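Local coordinates for protein acyltransferase (PDB 5UG1) that probably transfers acetyl groups to the hydroxyls of cell-wall peptidoglycan, as the extracytoplasmic catalytic domain of O-acetyltransferase A from Streptococcus pneumoniae, at residues D73-V78 with R113-K118. Numbering follows the deposited sequence.
With NA (sodium ion), chain C.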
ATOM      1  N   ASP A  73       7.025   9.340  -8.752  1.00 20.38           N
ATOM      2  CA  ASP A  73       7.149   7.996  -8.186  1.00 19.32           C
ATOM      3  C   ASP A  73       5.941   7.129  -8.528  1.00 23.63           C
ATOM      4  O   ASP A  73       6.095   5.963  -8.913  1.00 26.34           O
ATOM      5  CB  ASP A  73       7.356   8.065  -6.667  1.00 19.37           C
ATOM      6  CG  ASP A  73       8.842   8.187  -6.277  1.00 28.41           C
ATOM      7  OD1 ASP A  73       9.702   7.631  -6.996  1.00 26.58           O
ATOM      8  OD2 ASP A  73       9.159   8.841  -5.261  1.00 24.55           O
ATOM      9  N   TRP A  74       4.728   7.668  -8.399  1.00 22.05           N
ATOM     10  CA  TRP A  74       3.567   6.827  -8.650  1.00 17.87           C
ATOM     11  C   TRP A  74       3.319   6.661 -10.134  1.00 18.25           C
ATOM     12  O   TRP A  74       2.881   5.588 -10.562  1.00 22.92           O
ATOM     13  CB  TRP A  74       2.332   7.388  -7.942  1.00 20.50           C
ATOM     14  CG  TRP A  74       2.413   7.186  -6.477  1.00 22.21           C
ATOM     15  CD1 TRP A  74       2.549   8.148  -5.518  1.00 19.71           C
ATOM     16  CD2 TRP A  74       2.418   5.923  -5.792  1.00 19.04           C
ATOM     17  NE1 TRP A  74       2.615   7.557  -4.272  1.00 25.35           N
ATOM     18  CE2 TRP A  74       2.541   6.194  -4.420  1.00 18.44           C
ATOM     19  CE3 TRP A  74       2.324   4.593  -6.213  1.00 18.95           C
ATOM     20  CZ2 TRP A  74       2.572   5.184  -3.464  1.00 26.62           C
ATOM     21  CZ3 TRP A  74       2.338   3.598  -5.270  1.00 26.29           C
ATOM     22  CH2 TRP A  74       2.469   3.892  -3.909  1.00 27.15           C
ATOM     23  N   ASP A  75       3.591   7.701 -10.928  1.00 20.27           N
ATOM     24  CA  ASP A  75       3.627   7.531 -12.377  1.00 21.96           C
ATOM     25  C   ASP A  75       4.583   6.410 -12.761  1.00 19.52           C
ATOM     26  O   ASP A  75       4.250   5.540 -13.572  1.00 22.87           O
ATOM     27  CB  ASP A  75       4.064   8.824 -13.057  1.00 21.39           C
ATOM     28  CG  ASP A  75       2.961   9.838 -13.156  1.00 25.66           C
ATOM     29  OD1 ASP A  75       1.795   9.504 -12.833  1.00 26.01           O
ATOM     30  OD2 ASP A  75       3.276  10.973 -13.571  1.00 24.47           O
ATOM     31  N   SER A  76       5.777   6.411 -12.170  1.00 19.31           N
ATOM     32  CA  SER A  76       6.810   5.469 -12.579  1.00 23.07           C
ATOM     33  C   SER A  76       6.460   4.039 -12.183  1.00 25.83           C
ATOM     34  O   SER A  76       6.610   3.112 -12.988  1.00 26.79           O
ATOM     35  CB  SER A  76       8.153   5.861 -11.976  1.00 21.46           C
ATOM     36  OG  SER A  76       9.141   4.945 -12.397  1.00 21.29           O
ATOM     37  N   ILE A  77       6.034   3.825 -10.937  1.00 22.87           N
ATOM     38  CA  ILE A  77       5.796   2.452 -10.513  1.00 20.16           C
ATOM     39  C   ILE A  77       4.623   1.870 -11.291  1.00 21.11           C
ATOM     40  O   ILE A  77       4.646   0.704 -11.699  1.00 21.38           O
ATOM     41  CB  ILE A  77       5.603   2.374  -8.985  1.00 23.34           C
ATOM     42  CG1 ILE A  77       5.894   0.957  -8.486  1.00 22.96           C
ATOM     43  CG2 ILE A  77       4.217   2.835  -8.568  1.00 18.39           C
ATOM     44  CD1 ILE A  77       6.045   0.874  -6.998  1.00 15.88           C
ATOM     45  N   VAL A  78       3.621   2.695 -11.582  1.00 23.59           N
ATOM     46  CA  VAL A  78       2.509   2.238 -12.402  1.00 19.24           C
ATOM     47  C   VAL A  78       2.990   1.911 -13.802  1.00 18.34           C
ATOM     48  O   VAL A  78       2.619   0.882 -14.374  1.00 22.44           O
ATOM     49  CB  VAL A  78       1.392   3.293 -12.414  1.00 25.27           C
ATOM     50  CG1 VAL A  78       0.400   2.998 -13.548  1.00 24.47           C
ATOM     51  CG2 VAL A  78       0.712   3.335 -11.040  1.00 23.42           C
ATOM     52  N   ARG A 113      -5.378   7.756  -6.004  1.00 19.43           N
ATOM     53  CA  ARG A 113      -6.776   7.516  -6.339  1.00 19.34           C
ATOM     54  C   ARG A 113      -7.034   7.763  -7.823  1.00 29.39           C
ATOM     55  O   ARG A 113      -7.781   7.011  -8.458  1.00 26.85           O
ATOM     56  CB  ARG A 113      -7.686   8.390  -5.480  1.00 20.34           C
ATOM     57  CG  ARG A 113      -7.663   8.024  -3.993  1.00 22.39           C
ATOM     58  CD  ARG A 113      -8.555   8.935  -3.155  1.00 23.28           C
ATOM     59  NE  ARG A 113      -8.287   8.725  -1.737  1.00 28.68           N
ATOM     60  CZ  ARG A 113      -7.772   9.635  -0.911  1.00 26.59           C
ATOM     61  NH1 ARG A 113      -7.501  10.864  -1.333  1.00 21.41           N
ATOM     62  NH2 ARG A 113      -7.554   9.320   0.358  1.00 23.99           N
ATOM     63  N   GLU A 114      -6.401   8.794  -8.403  1.00 22.79           N
ATOM     64  CA  GLU A 114      -6.652   9.099  -9.813  1.00 21.28           C
ATOM     65  C   GLU A 114      -6.116   7.998 -10.703  1.00 23.26           C
ATOM     66  O   GLU A 114      -6.762   7.611 -11.684  1.00 20.89           O
ATOM     67  CB  GLU A 114      -6.029  10.443 -10.200  1.00 23.35           C
ATOM     68  CG  GLU A 114      -6.487  11.583  -9.315  1.00 33.28           C
ATOM     69  CD  GLU A 114      -6.186  12.964  -9.875  1.00 43.47           C
ATOM     70  OE1 GLU A 114      -5.076  13.190 -10.403  1.00 46.48           O
ATOM     71  OE2 GLU A 114      -7.075  13.828  -9.780  1.00 49.75           O
ATOM     72  N   LEU A 115      -4.938   7.480 -10.364  1.00 24.33           N
ATOM     73  CA  LEU A 115      -4.337   6.414 -11.142  1.00 23.82           C
ATOM     74  C   LEU A 115      -5.170   5.142 -11.056  1.00 25.93           C
ATOM     75  O   LEU A 115      -5.381   4.468 -12.068  1.00 25.15           O
ATOM     76  CB  LEU A 115      -2.900   6.167 -10.663  1.00 22.20           C
ATOM     77  CG  LEU A 115      -1.874   7.250 -11.001  1.00 24.66           C
ATOM     78  CD1 LEU A 115      -0.492   6.938 -10.398  1.00 21.60           C
ATOM     79  CD2 LEU A 115      -1.782   7.413 -12.501  1.00 26.86           C
ATOM     80  N   ALA A 116      -5.659   4.806  -9.859  1.00 25.52           N
ATOM     81  CA  ALA A 116      -6.468   3.599  -9.701  1.00 23.38           C
ATOM     82  C   ALA A 116      -7.798   3.721 -10.438  1.00 29.02           C
ATOM     83  O   ALA A 116      -8.243   2.774 -11.090  1.00 29.92           O
ATOM     84  CB  ALA A 116      -6.700   3.313  -8.218  1.00 20.39           C
ATOM     85  N   GLU A 117      -8.454   4.873 -10.332  1.00 33.43           N
ATOM     86  CA  GLU A 117      -9.670   5.096 -11.105  1.00 32.87           C
ATOM     87  C   GLU A 117      -9.409   4.935 -12.595  1.00 28.58           C
ATOM     88  O   GLU A 117     -10.219   4.339 -13.319  1.00 25.46           O
ATOM     89  CB  GLU A 117     -10.215   6.491 -10.814  1.00 33.47           C
ATOM     90  CG  GLU A 117     -10.871   6.599  -9.475  1.00 43.68           C
ATOM     91  CD  GLU A 117     -12.047   5.666  -9.371  1.00 58.83           C
ATOM     92  OE1 GLU A 117     -13.090   5.963 -10.001  1.00 64.76           O
ATOM     93  OE2 GLU A 117     -11.916   4.623  -8.690  1.00 63.20           O
ATOM     94  N   LYS A 118      -8.280   5.461 -13.064  1.00 23.39           N
ATOM     95  CA  LYS A 118      -7.984   5.508 -14.488  1.00 26.20           C
ATOM     96  C   LYS A 118      -7.615   4.133 -15.043  1.00 24.31           C
ATOM     97  O   LYS A 118      -7.989   3.802 -16.174  1.00 24.58           O
ATOM     98  CB  LYS A 118      -6.854   6.523 -14.740  1.00 21.55           C
ATOM     99  CG  LYS A 118      -6.084   6.323 -16.025  1.00 28.70           C
ATOM    100  CD  LYS A 118      -5.113   7.467 -16.324  1.00 29.71           C
ATOM    101  CE  LYS A 118      -4.647   7.394 -17.786  1.00 29.81           C
ATOM    102  NZ  LYS A 118      -3.872   8.584 -18.248  1.00 30.79           N
TER
HETATM  103 NA    NA C 702      -8.746   0.629 -11.774  1.00 22.54          NA
HETATM  104  O   HOH W   1     -10.082   1.557 -13.524  1.00 16.28           O
HETATM  105  O   HOH W   2     -10.304   0.856 -10.002  1.00 22.45           O
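L115 reaches from helix 102-118 across to W74, D75 and V78 of helix 70-80, joining two neighbouring helices of the atypical α/β-hydrolase fold of this catalytic domain. The axes of segments 73-78 and 113-118 run in nearly the same direction, 30° apart, and approach to 11.1 Å; a single leucine bridges the gap. With chi2 at 176°, its CD1 is anti to CA and carries the side chain on to the other helix, while CD2 branches off beside it. CD1 enters between W74 and V78, one turn apart: it lies 3.8 Å from W74 CB and 3.9 Å from V78 CG2. CD2 turns instead to the carboxylate of D75, a loose van der Waals approach of a methyl 4.2 Å from OD1; that oxygen has its polar partner in the hydroxyl of Y111. W74 meets the leucine through its CB, while its indole leads away to pack on T38 of helix 38-50 and on I60 and L89 of the parallel sheet. Next to L115, A116 O binds the sodium ion at 2.3 Å, together with T119 O, I122 O and two waters. Back at the interface, L115 CD1 also rests 3.6 Å from W74 O, which accepts the hydrogen bond from V78 N.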